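Side-chain contact in Blr3880 protein (Bradyrhizobium japonicum, PDB 2OOD), which probably catalyses the zinc-dependent hydrolytic deamination of guanine to xanthine and ammonia, the first step of guanine breakdown: residues Ile80-Pro83 and Gln84-Val87. Sequence-based numbering, arbitrary orientation.
With ZN (zinc ion), chain B; GUN (guanine), chain C.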
loop_
_atom_site.group_PDB
_atom_site.type_symbol
_atom_site.label_atom_id
_atom_site.label_comp_id
_atom_site.label_asym_id
_atom_site.label_seq_id
_atom_site.Cartn_x
_atom_site.Cartn_y
_atom_site.Cartn_z
ATOM N N ILE A 80 13.538 -7.165 9.537
ATOM C CA ILE A 80 13.226 -8.064 8.413
ATOM C C ILE A 80 13.529 -9.486 8.836
ATOM O O ILE A 80 14.287 -9.713 9.769
ATOM C CB ILE A 80 14.062 -7.812 7.123
ATOM C CG1 ILE A 80 15.057 -6.685 7.339
ATOM C CG2 ILE A 80 13.150 -7.547 5.937
ATOM C CD1 ILE A 80 16.207 -7.079 8.219
ATOM N N HIS A 81 12.932 -10.442 8.139
ATOM C CA HIS A 81 13.135 -11.860 8.409
ATOM C C HIS A 81 13.775 -12.462 7.163
ATOM O O HIS A 81 13.088 -12.743 6.182
ATOM C CB HIS A 81 11.793 -12.549 8.682
ATOM C CG HIS A 81 11.203 -12.245 10.025
ATOM N ND1 HIS A 81 11.517 -12.967 11.155
ATOM C CD2 HIS A 81 10.286 -11.327 10.410
ATOM C CE1 HIS A 81 10.814 -12.509 12.177
ATOM N NE2 HIS A 81 10.058 -11.513 11.752
ATOM N N LEU A 82 15.087 -12.656 7.206
ATOM C CA LEU A 82 15.829 -13.224 6.082
ATOM C C LEU A 82 15.203 -14.474 5.455
ATOM O O LEU A 82 14.992 -14.527 4.241
ATOM C CB LEU A 82 17.266 -13.544 6.512
ATOM C CG LEU A 82 17.982 -14.666 5.750
ATOM C CD1 LEU A 82 18.183 -14.276 4.299
ATOM C CD2 LEU A 82 19.313 -14.956 6.416
ATOM N N PRO A 83 14.899 -15.496 6.272
ATOM C CA PRO A 83 14.309 -16.726 5.746
ATOM C C PRO A 83 12.879 -16.610 5.223
ATOM O O PRO A 83 12.299 -17.602 4.790
ATOM C CB PRO A 83 14.430 -17.691 6.920
ATOM C CG PRO A 83 14.242 -16.791 8.084
ATOM C CD PRO A 83 15.075 -15.586 7.733
ATOM N N GLN A 84 12.309 -15.411 5.251
ATOM C CA GLN A 84 10.950 -15.229 4.761
ATOM C C GLN A 84 10.916 -14.522 3.405
ATOM O O GLN A 84 9.842 -14.223 2.866
ATOM C CB GLN A 84 10.134 -14.459 5.788
ATOM C CG GLN A 84 9.816 -15.282 7.015
ATOM C CD GLN A 84 9.170 -14.467 8.109
ATOM O OE1 GLN A 84 8.376 -13.576 7.836
ATOM N NE2 GLN A 84 9.495 -14.777 9.357
ATOM N N THR A 85 12.104 -14.283 2.856
ATOM C CA THR A 85 12.282 -13.621 1.568
ATOM C C THR A 85 11.406 -14.167 0.445
ATOM O O THR A 85 10.966 -13.422 -0.426
ATOM C CB THR A 85 13.754 -13.735 1.098
ATOM O OG1 THR A 85 14.608 -13.052 2.021
ATOM C CG2 THR A 85 13.928 -13.146 -0.291
ATOM N N ARG A 86 11.150 -15.467 0.470
ATOM C CA ARG A 86 10.378 -16.104 -0.584
ATOM C C ARG A 86 8.894 -16.277 -0.311
ATOM O O ARG A 86 8.143 -16.649 -1.215
ATOM C CB ARG A 86 10.996 -17.467 -0.891
ATOM C CG ARG A 86 10.520 -18.111 -2.173
ATOM C CD ARG A 86 11.267 -19.403 -2.418
ATOM N NE ARG A 86 11.000 -19.925 -3.750
ATOM C CZ ARG A 86 11.514 -21.053 -4.231
ATOM N NH1 ARG A 86 12.326 -21.783 -3.478
ATOM N NH2 ARG A 86 11.220 -21.445 -5.467
ATOM N N VAL A 87 8.461 -15.992 0.914
ATOM C CA VAL A 87 7.056 -16.175 1.272
ATOM C C VAL A 87 6.332 -14.936 1.823
ATOM O O VAL A 87 5.513 -15.052 2.734
ATOM C CB VAL A 87 6.926 -17.335 2.295
ATOM C CG1 VAL A 87 7.321 -18.647 1.641
ATOM C CG2 VAL A 87 7.823 -17.073 3.501
HETATM ZN ZN ZN B . 9.070 -9.896 12.725
HETATM N N9 GUN C . 7.440 -13.249 16.045
HETATM C C8 GUN C . 6.558 -14.227 16.366
HETATM N N7 GUN C . 5.503 -14.163 15.606
HETATM C C5 GUN C . 5.637 -13.141 14.732
HETATM C C6 GUN C . 4.826 -12.599 13.683
HETATM O O6 GUN C . 3.728 -13.088 13.393
HETATM N N1 GUN C . 5.321 -11.503 12.979
HETATM C C2 GUN C . 6.555 -10.951 13.289
HETATM N N2 GUN C . 7.030 -9.868 12.566
HETATM N N3 GUN C . 7.307 -11.445 14.257
HETATM C C4 GUN C . 6.891 -12.522 15.000
HETATM O O HOH W 1 12.716 -17.726 1.837
HETATM O O HOH W 2 7.794 -10.518 10.602
#
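The side-chain amide of Gln84 lies over one face of the His81 ring, the two side chains running side by side in the same direction with their planes 14° apart. Gln84 NE2 sits over the rim of that imidazole face, 3.1 Å from His81 CG. Gln84 CG is anti to its carbonyl carbon (chi1 -72°), and the chain runs extended beyond it, carrying the amide over the ring. At the far end of the ring His81 NE2 binds the zinc ion at 2.1 Å, and guanine N2, itself on the metal, approaches at the ring edge. His79 and His81 form the HxH pair at the end of the first barrel strand of an amidohydrolase TIM barrel; His234 and Asp326 also bind the zinc. The His81 carbonyl O accepts a hydrogen bond from Gln84 N at 2.9 Å, which closes the 3-10 turn following the strand. Gln84 NE2 donates to Glu107 of helix 95-107, so the amide that covers a metal ligand is tied to the neighbouring helix; an alanine here would probably take away the amide packed on that imidazole face and leave Glu107 without this donor. Leu82 O is gripped twice by Thr85: Thr85 OG1 donates to Leu82 O at 2.7 Å, in the carbonyl plane and on a lone pair, while Thr85 N comes to the same oxygen from above that plane at 3.2 Å. Having OG1 anti to its own carbonyl carbon, chi1 -63°, brings the threonine hydroxyl back to this oxygen. Pro83 O takes a hydrogen bond from a water that in turn accepts one from Arg86 N.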